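Local coordinates for protein methylocystis parvus OBBP MbnE (Methylocystis parvus OBBP, PDB 5ICQ) that probably binds the copper-chelating peptide methanobactin in the periplasm, as a solute-binding protein of the methanobactin transport machinery, at residues E340-M345 and I469-R474; I448-K451 and Q455-L458; L458-A463 and V473-V478. All coordinates share one frame; numbering follows the deposited sequence.

The three contacts gather on one side of the chain's centre, around the beta-alpha-beta unit of strand 442-450, helix 453-467 and strand 472-477, whose two strands are parallel neighbours in one sheet. Segment 340-345 comes first in the chain, followed by 448-451, 455-458, 458-463, 469-474 and 473-478. Contact 2 closes the strand-to-helix corner; contact 3, centred about 5 Å away and sharing Leu458, lays the helix on strand 472-477. Contact 1, centred about 12 Å from contact 3 and 15 Å from contact 2, shares Val473 and Arg474 with contact 3 and joins the loop leading into that strand to the end region of the much earlier helix 336-343. Together they join a local crossover to a sequence-distant part of the solute-binding fold.

Contact 1 (E340-M345 and I469-R474); sequences EAFGMM and IGVEVR
Phe342 and Val471 approach from opposite directions, the far end of the ring against the two methyls of the valine. From CB the phenylalanine swings its CG beside the backbone N and anti to the carbonyl carbon (chi1 -83°), which carries the ring out from helix 336-343, its tip toward the other segment. Passing out along it, CE1 lies 4.1 Å from Val471 CG2, and CE2 stands equally far from Val471 CG1. At the tip, CZ makes the closest approach, 3.7 Å to Val471 CG2, which comes in obliquely to the ring. A flat ring suits this place because its outer atoms can rest on both branches of the valine at once; Phe444 meets the same ring edge-to-face.

The chain of 469-474 is turned here by a Schellman motif. Gly470, with its positive phi, is the C-prime residue that ends helix 453-467, and glycine adopts that backbone shape easily. The turn leaves Ile469 and Val471 both pointing toward segment 340-345, before the chain enters strand 472-477.

Met345 slants across Ile469. Its chain bends at chi2 and chi3, folding the thioether back so that three successive atoms find the isoleucine: CG is 3.8 Å from Ile469 CD1, SD 4.1 Å from Ile469 CG2, and CE 3.9 Å from that same CG2. The unbranched, flexible methionine can curl over both arms of a beta-branched neighbour, and Leu466 of helix 453-467 also touches it.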
loop_
_atom_site.group_PDB
_atom_site.type_symbol
_atom_site.label_atom_id
_atom_site.label_comp_id
_atom_site.label_asym_id
_atom_site.label_seq_id
_atom_site.Cartn_x
_atom_site.Cartn_y
_atom_site.Cartn_z
ATOM N N GLU A 340 -23.279 -1.882 13.033
ATOM C CA GLU A 340 -22.608 -2.793 13.962
ATOM C C GLU A 340 -23.340 -4.127 14.049
ATOM O O GLU A 340 -22.716 -5.198 14.011
ATOM C CB GLU A 340 -22.485 -2.166 15.355
ATOM C CG GLU A 340 -21.910 -3.169 16.372
ATOM C CD GLU A 340 -21.537 -2.562 17.717
ATOM O OE1 GLU A 340 -21.912 -1.408 18.000
ATOM O OE2 GLU A 340 -20.847 -3.255 18.498
ATOM N N ALA A 341 -24.673 -4.083 14.170
ATOM C CA ALA A 341 -25.449 -5.318 14.267
ATOM C C ALA A 341 -25.295 -6.188 13.023
ATOM O O ALA A 341 -25.141 -7.413 13.126
ATOM C CB ALA A 341 -26.927 -4.988 14.490
ATOM N N PHE A 342 -25.358 -5.582 11.833
ATOM C CA PHE A 342 -25.193 -6.372 10.619
ATOM C C PHE A 342 -23.807 -6.997 10.568
ATOM O O PHE A 342 -23.643 -8.136 10.111
ATOM C CB PHE A 342 -25.423 -5.514 9.373
ATOM C CG PHE A 342 -26.865 -5.352 8.991
ATOM C CD1 PHE A 342 -27.872 -5.402 9.944
ATOM C CD2 PHE A 342 -27.214 -5.151 7.655
ATOM C CE1 PHE A 342 -29.207 -5.239 9.573
ATOM C CE2 PHE A 342 -28.541 -4.988 7.279
ATOM C CZ PHE A 342 -29.541 -5.029 8.242
ATOM N N GLY A 343 -22.802 -6.269 11.052
ATOM C CA GLY A 343 -21.449 -6.795 11.066
ATOM C C GLY A 343 -21.307 -8.036 11.919
ATOM O O GLY A 343 -20.481 -8.901 11.626
ATOM N N MET A 344 -22.112 -8.146 12.978
ATOM C CA MET A 344 -22.070 -9.317 13.849
ATOM C C MET A 344 -22.437 -10.596 13.126
ATOM O O MET A 344 -22.117 -11.688 13.608
ATOM C CB MET A 344 -23.040 -9.149 15.015
ATOM C CG MET A 344 -22.649 -8.097 16.006
ATOM S SD MET A 344 -23.940 -7.975 17.261
ATOM C CE MET A 344 -23.214 -6.687 18.274
ATOM N N MET A 345 -23.141 -10.494 12.009
ATOM C CA MET A 345 -23.657 -11.687 11.367
ATOM C C MET A 345 -22.693 -12.295 10.362
ATOM O O MET A 345 -22.954 -13.396 9.874
ATOM C CB MET A 345 -24.986 -11.374 10.690
ATOM C CG MET A 345 -26.059 -10.874 11.658
ATOM S SD MET A 345 -26.420 -12.027 13.010
ATOM C CE MET A 345 -27.011 -13.456 12.097
ATOM N N ILE A 469 -31.674 -13.236 10.461
ATOM C CA ILE A 469 -32.312 -12.198 11.274
ATOM C C ILE A 469 -33.323 -11.433 10.425
ATOM O O ILE A 469 -33.628 -10.267 10.701
ATOM C CB ILE A 469 -31.288 -11.238 11.915
ATOM C CG1 ILE A 469 -30.369 -10.613 10.860
ATOM C CG2 ILE A 469 -30.479 -11.950 13.004
ATOM C CD1 ILE A 469 -29.575 -9.425 11.385
ATOM N N GLY A 470 -33.856 -12.085 9.391
ATOM C CA GLY A 470 -34.958 -11.513 8.635
ATOM C C GLY A 470 -34.589 -10.464 7.609
ATOM O O GLY A 470 -35.447 -9.662 7.224
ATOM N N VAL A 471 -33.345 -10.446 7.141
ATOM C CA VAL A 471 -32.858 -9.416 6.226
ATOM C C VAL A 471 -32.702 -10.030 4.842
ATOM O O VAL A 471 -32.018 -11.047 4.685
ATOM C CB VAL A 471 -31.526 -8.818 6.713
ATOM C CG1 VAL A 471 -30.922 -7.911 5.634
ATOM C CG2 VAL A 471 -31.741 -8.048 8.014
ATOM N N GLU A 472 -33.329 -9.413 3.844
ATOM C CA GLU A 472 -33.252 -9.879 2.465
ATOM C C GLU A 472 -32.040 -9.244 1.789
ATOM O O GLU A 472 -31.926 -8.018 1.745
ATOM C CB GLU A 472 -34.536 -9.527 1.719
ATOM C CG GLU A 472 -34.484 -9.808 0.221
ATOM C CD GLU A 472 -35.778 -9.426 -0.467
ATOM O OE1 GLU A 472 -36.844 -9.925 -0.045
ATOM O OE2 GLU A 472 -35.731 -8.611 -1.409
ATOM N N VAL A 473 -31.127 -10.067 1.276
ATOM C CA VAL A 473 -29.894 -9.564 0.667
ATOM C C VAL A 473 -29.787 -10.121 -0.744
ATOM O O VAL A 473 -29.706 -11.339 -0.928
ATOM C CB VAL A 473 -28.651 -9.947 1.481
ATOM C CG1 VAL A 473 -27.403 -9.285 0.871
ATOM C CG2 VAL A 473 -28.824 -9.566 2.965
ATOM N N ARG A 474 -29.760 -9.240 -1.737
ATOM C CA ARG A 474 -29.546 -9.659 -3.112
ATOM C C ARG A 474 -28.083 -9.457 -3.490
ATOM O O ARG A 474 -27.541 -8.361 -3.322
ATOM C CB ARG A 474 -30.463 -8.862 -4.041
ATOM C CG ARG A 474 -31.926 -8.979 -3.629
ATOM C CD ARG A 474 -32.778 -7.804 -4.091
ATOM N NE ARG A 474 -32.831 -6.718 -3.110
ATOM C CZ ARG A 474 -32.494 -5.459 -3.373
ATOM N NH1 ARG A 474 -32.077 -5.123 -4.587
ATOM N NH2 ARG A 474 -32.582 -4.532 -2.433
#

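Contact 2 (I448-K451 and Q455-L458); sequences IMVK and QERL
Gln455 reaches back from the first turn of helix 453-467 to Lys451, the residue that follows strand 442-450, so the contact closes the strand-to-helix corner of a beta-alpha-beta unit whose second strand is 472-477.

The polar part centres on one amide oxygen. Lys451 N donates to Gln455 OE1 over 3.1 Å, with an N-H...O angle of 157°. The donor does not sit on a lone pair: it stands above the carbonyl plane, 42° out of it. A water adds a second grip: its oxygen lies 2.7 Å from Met449 O and donates to it, and it also donates to Gln455 OE1. The amide oxygen thus takes two hydrogen bonds, one direct and one from the water, and both lead to the backbone at the end of the strand. Glutamine fits because its chain, extended beyond CG, is long enough to span from the helix to this backbone and ends in a neutral acceptor. With the amide cut back to an alanine, the Lys451 N-H would probably lose its acceptor and the water one of its two anchors. Asp452, just after the strand, bonds to Gln455 N through OD1.

The apolar part lies deeper. Val450 points at the helix and sets CB 3.8 Å from Gln455 CB. Valine suits the place because its two short branches reach different helix residues: CG1 comes near the backbone carbonyl of Gln455, and CG2 meets the Glu456 side chain at about a right angle, 3.9 Å from Glu456 CB; the carboxylate beyond leads away. Outside this, the aliphatic chain of Lys451 runs aslant past the amide, its CG 3.5 Å from Gln455 OE1 and, farther along, Lys451 CE 3.8 Å from Gln455 NE2.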
loop_
_atom_site.group_PDB
_atom_site.type_symbol
_atom_site.label_atom_id
_atom_site.label_comp_id
_atom_site.label_asym_id
_atom_site.label_seq_id
_atom_site.Cartn_x
_atom_site.Cartn_y
_atom_site.Cartn_z
ATOM N N ILE A 448 -25.859 -6.339 -2.384
ATOM C CA ILE A 448 -24.394 -6.293 -2.377
ATOM C C ILE A 448 -23.920 -6.385 -3.815
ATOM O O ILE A 448 -24.129 -7.409 -4.477
ATOM C CB ILE A 448 -23.778 -7.434 -1.549
ATOM C CG1 ILE A 448 -24.286 -7.411 -0.104
ATOM C CG2 ILE A 448 -22.225 -7.346 -1.594
ATOM C CD1 ILE A 448 -23.787 -8.607 0.732
ATOM N N MET A 449 -23.251 -5.345 -4.301
ATOM C CA MET A 449 -22.714 -5.369 -5.656
ATOM C C MET A 449 -21.327 -6.000 -5.628
ATOM O O MET A 449 -20.479 -5.596 -4.828
ATOM C CB MET A 449 -22.651 -3.952 -6.235
ATOM C CG MET A 449 -21.980 -3.878 -7.587
ATOM S SD MET A 449 -21.951 -2.182 -8.258
ATOM C CE MET A 449 -20.698 -1.400 -7.238
ATOM N N VAL A 450 -21.091 -6.991 -6.497
ATOM C CA VAL A 450 -19.804 -7.675 -6.537
ATOM C C VAL A 450 -19.266 -7.693 -7.965
ATOM O O VAL A 450 -20.000 -7.536 -8.939
ATOM C CB VAL A 450 -19.879 -9.117 -5.983
ATOM C CG1 VAL A 450 -20.264 -9.115 -4.500
ATOM C CG2 VAL A 450 -20.861 -9.962 -6.793
ATOM N N LYS A 451 -17.950 -7.894 -8.075
ATOM C CA LYS A 451 -17.282 -7.819 -9.368
ATOM C C LYS A 451 -16.710 -9.138 -9.867
ATOM O O LYS A 451 -16.383 -9.229 -11.054
ATOM C CB LYS A 451 -16.154 -6.778 -9.328
ATOM C CG LYS A 451 -14.934 -7.200 -8.530
ATOM C CD LYS A 451 -13.795 -6.203 -8.762
ATOM C CE LYS A 451 -12.546 -6.565 -7.985
ATOM N NZ LYS A 451 -11.412 -5.670 -8.368
ATOM N N GLN A 455 -15.674 -12.646 -4.786
ATOM C CA GLN A 455 -16.529 -11.720 -4.047
ATOM C C GLN A 455 -17.955 -12.242 -3.944
ATOM O O GLN A 455 -18.603 -12.095 -2.900
ATOM C CB GLN A 455 -16.542 -10.349 -4.716
ATOM C CG GLN A 455 -15.230 -9.569 -4.525
ATOM C CD GLN A 455 -15.391 -8.115 -4.910
ATOM O OE1 GLN A 455 -16.455 -7.705 -5.368
ATOM N NE2 GLN A 455 -14.338 -7.324 -4.721
ATOM N N GLU A 456 -18.480 -12.801 -5.033
ATOM C CA GLU A 456 -19.857 -13.286 -5.016
ATOM C C GLU A 456 -20.042 -14.384 -3.973
ATOM O O GLU A 456 -21.046 -14.402 -3.253
ATOM C CB GLU A 456 -20.266 -13.775 -6.411
ATOM C CG GLU A 456 -21.738 -14.215 -6.466
ATOM C CD GLU A 456 -22.194 -14.684 -7.840
ATOM O OE1 GLU A 456 -23.357 -14.429 -8.223
ATOM O OE2 GLU A 456 -21.384 -15.301 -8.553
ATOM N N ARG A 457 -19.076 -15.298 -3.854
ATOM C CA ARG A 457 -19.215 -16.355 -2.849
ATOM C C ARG A 457 -19.176 -15.790 -1.437
ATOM O O ARG A 457 -19.934 -16.237 -0.567
ATOM C CB ARG A 457 -18.113 -17.402 -3.001
ATOM C CG ARG A 457 -18.124 -18.130 -4.320
ATOM C CD ARG A 457 -17.105 -19.239 -4.302
ATOM N NE ARG A 457 -16.282 -19.225 -5.501
ATOM C CZ ARG A 457 -16.731 -19.491 -6.723
ATOM N NH1 ARG A 457 -18.012 -19.787 -6.935
ATOM N NH2 ARG A 457 -15.892 -19.452 -7.744
ATOM N N LEU A 458 -18.284 -14.826 -1.185
ATOM C CA LEU A 458 -18.262 -14.170 0.122
ATOM C C LEU A 458 -19.595 -13.495 0.414
ATOM O O LEU A 458 -20.118 -13.577 1.533
ATOM C CB LEU A 458 -17.134 -13.137 0.171
ATOM C CG LEU A 458 -15.688 -13.623 0.155
ATOM C CD1 LEU A 458 -14.718 -12.426 0.174
ATOM C CD2 LEU A 458 -15.452 -14.518 1.366
HETATM O O HOH W 1 -17.817 -5.477 -4.471
#

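Contact 3 (L458-A463 and V473-V478); sequences LALAYA and VRVRLV
Val475 points from the strand at the helix and packs against two successive residues, Ala459 and Leu460, brushing Ala463 one turn on. Its CG1 lies 3.7 Å from Ala459 CB, while CG2 rests against the backbone of the same alanine, 3.7 Å from Ala459 O. Leu460 leans in from the flank and lays its CD2 3.9 Å from Val475 CB, covering the valine on the more exposed side of the contact. Two residues back along the strand, Val473 packs on Ala463: the two CB atoms are 3.6 Å apart, and Val473 CG1 stands 3.9 Å from Ala463 CB.

The alanines explain how closely the pieces approach. A single methyl at Ala459 and Ala463 lets the valines reach the helix backbone, and the CA atoms of Ala463 and Val473 come within 5.2 Å. Both valines hold CG1 anti to the backbone N (chi1 -175° for Val473 and 177° for Val475); this puts CG1 of Val475 on the Ala459 methyl with CG2 on that alanine's backbone, and CG1 of Val473 near the Ala463 methyl. The helical hydrogen bond from Ala463 N to Ala459 O (2.8 Å) joins the two alanines, one turn apart on the same face.

Farther out, the helix and strand segments run nearly antiparallel, at 172° with axes 8.4 Å apart, as expected when a beta-alpha-beta crossover returns its helix over the sheet. Strand 472-477 runs parallel to strand 442-450, whose Ile448 also packs on Val473. On another flank of the helix Tyr462 touches strand 567-572 through Val568, and its hydroxyl is hydrogen-bonded to Phe342 O of helix 336-343; on the face turned away from the strand, Ala461 meets helix 348-355 at Trp350 and Val351.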
loop_
_atom_site.group_PDB
_atom_site.type_symbol
_atom_site.label_atom_id
_atom_site.label_comp_id
_atom_site.label_asym_id
_atom_site.label_seq_id
_atom_site.Cartn_x
_atom_site.Cartn_y
_atom_site.Cartn_z
ATOM N N LEU A 458 -18.284 -14.826 -1.185
ATOM C CA LEU A 458 -18.262 -14.170 0.122
ATOM C C LEU A 458 -19.595 -13.495 0.414
ATOM O O LEU A 458 -20.118 -13.577 1.533
ATOM C CB LEU A 458 -17.134 -13.137 0.171
ATOM C CG LEU A 458 -15.688 -13.623 0.155
ATOM C CD1 LEU A 458 -14.718 -12.426 0.174
ATOM C CD2 LEU A 458 -15.452 -14.518 1.366
ATOM N N ALA A 459 -20.151 -12.802 -0.576
ATOM C CA ALA A 459 -21.389 -12.067 -0.352
ATOM C C ALA A 459 -22.570 -13.010 -0.165
ATOM O O ALA A 459 -23.482 -12.725 0.627
ATOM C CB ALA A 459 -21.637 -11.104 -1.519
ATOM N N LEU A 460 -22.574 -14.136 -0.889
ATOM C CA LEU A 460 -23.647 -15.116 -0.740
ATOM C C LEU A 460 -23.615 -15.758 0.640
ATOM O O LEU A 460 -24.667 -16.069 1.213
ATOM C CB LEU A 460 -23.534 -16.187 -1.834
ATOM C CG LEU A 460 -23.909 -15.721 -3.246
ATOM C CD1 LEU A 460 -23.477 -16.743 -4.311
ATOM C CD2 LEU A 460 -25.436 -15.485 -3.328
ATOM N N ALA A 461 -22.419 -15.999 1.176
ATOM C CA ALA A 461 -22.334 -16.515 2.540
ATOM C C ALA A 461 -22.911 -15.511 3.528
ATOM O O ALA A 461 -23.704 -15.866 4.412
ATOM C CB ALA A 461 -20.876 -16.845 2.882
ATOM N N TYR A 462 -22.524 -14.244 3.383
ATOM C CA TYR A 462 -23.048 -13.189 4.241
ATOM C C TYR A 462 -24.557 -13.067 4.094
ATOM O O TYR A 462 -25.276 -12.925 5.093
ATOM C CB TYR A 462 -22.350 -11.872 3.892
ATOM C CG TYR A 462 -22.523 -10.724 4.881
ATOM C CD1 TYR A 462 -22.866 -10.950 6.211
ATOM C CD2 TYR A 462 -22.302 -9.404 4.469
ATOM C CE1 TYR A 462 -22.995 -9.881 7.117
ATOM C CE2 TYR A 462 -22.420 -8.346 5.351
ATOM C CZ TYR A 462 -22.776 -8.588 6.669
ATOM O OH TYR A 462 -22.909 -7.523 7.532
ATOM N N ALA A 463 -25.066 -13.153 2.855
ATOM C CA ALA A 463 -26.508 -13.034 2.644
ATOM C C ALA A 463 -27.255 -14.136 3.378
ATOM O O ALA A 463 -28.309 -13.899 3.986
ATOM C CB ALA A 463 -26.830 -13.086 1.147
ATOM N N VAL A 473 -31.127 -10.067 1.276
ATOM C CA VAL A 473 -29.894 -9.564 0.667
ATOM C C VAL A 473 -29.787 -10.121 -0.744
ATOM O O VAL A 473 -29.706 -11.339 -0.928
ATOM C CB VAL A 473 -28.651 -9.947 1.481
ATOM C CG1 VAL A 473 -27.403 -9.285 0.871
ATOM C CG2 VAL A 473 -28.824 -9.566 2.965
ATOM N N ARG A 474 -29.760 -9.240 -1.737
ATOM C CA ARG A 474 -29.546 -9.659 -3.112
ATOM C C ARG A 474 -28.083 -9.457 -3.490
ATOM O O ARG A 474 -27.541 -8.361 -3.322
ATOM C CB ARG A 474 -30.463 -8.862 -4.041
ATOM C CG ARG A 474 -31.926 -8.979 -3.629
ATOM C CD ARG A 474 -32.778 -7.804 -4.091
ATOM N NE ARG A 474 -32.831 -6.718 -3.110
ATOM C CZ ARG A 474 -32.494 -5.459 -3.373
ATOM N NH1 ARG A 474 -32.077 -5.123 -4.587
ATOM N NH2 ARG A 474 -32.582 -4.532 -2.433
ATOM N N VAL A 475 -27.447 -10.509 -3.998
ATOM C CA VAL A 475 -26.045 -10.446 -4.413
ATOM C C VAL A 475 -26.034 -10.359 -5.931
ATOM O O VAL A 475 -26.522 -11.274 -6.610
ATOM C CB VAL A 475 -25.253 -11.669 -3.917
ATOM C CG1 VAL A 475 -23.794 -11.633 -4.421
ATOM C CG2 VAL A 475 -25.285 -11.731 -2.397
ATOM N N ARG A 476 -25.505 -9.264 -6.481
ATOM C CA ARG A 476 -25.514 -9.090 -7.933
ATOM C C ARG A 476 -24.108 -8.866 -8.465
ATOM O O ARG A 476 -23.445 -7.878 -8.119
ATOM C CB ARG A 476 -26.446 -7.951 -8.362
ATOM C CG ARG A 476 -27.912 -8.193 -7.977
ATOM C CD ARG A 476 -28.422 -9.609 -8.330
ATOM N NE ARG A 476 -29.771 -9.859 -7.794
ATOM C CZ ARG A 476 -30.203 -11.000 -7.254
ATOM N NH1 ARG A 476 -29.394 -12.063 -7.144
ATOM N NH2 ARG A 476 -31.448 -11.070 -6.799
ATOM N N LEU A 477 -23.676 -9.786 -9.320
ATOM C CA LEU A 477 -22.403 -9.693 -10.018
ATOM C C LEU A 477 -22.594 -8.808 -11.246
ATOM O O LEU A 477 -23.453 -9.095 -12.082
ATOM C CB LEU A 477 -21.957 -11.097 -10.424
ATOM C CG LEU A 477 -20.773 -11.236 -11.369
ATOM C CD1 LEU A 477 -19.545 -10.820 -10.638
ATOM C CD2 LEU A 477 -20.653 -12.679 -11.859
ATOM N N VAL A 478 -21.833 -7.725 -11.350
ATOM C CA VAL A 478 -22.016 -6.803 -12.468
ATOM C C VAL A 478 -20.723 -6.747 -13.272
ATOM O O VAL A 478 -19.630 -6.974 -12.741
ATOM C CB VAL A 478 -22.452 -5.399 -11.997
ATOM C CG1 VAL A 478 -23.712 -5.491 -11.148
ATOM C CG2 VAL A 478 -21.367 -4.742 -11.206
#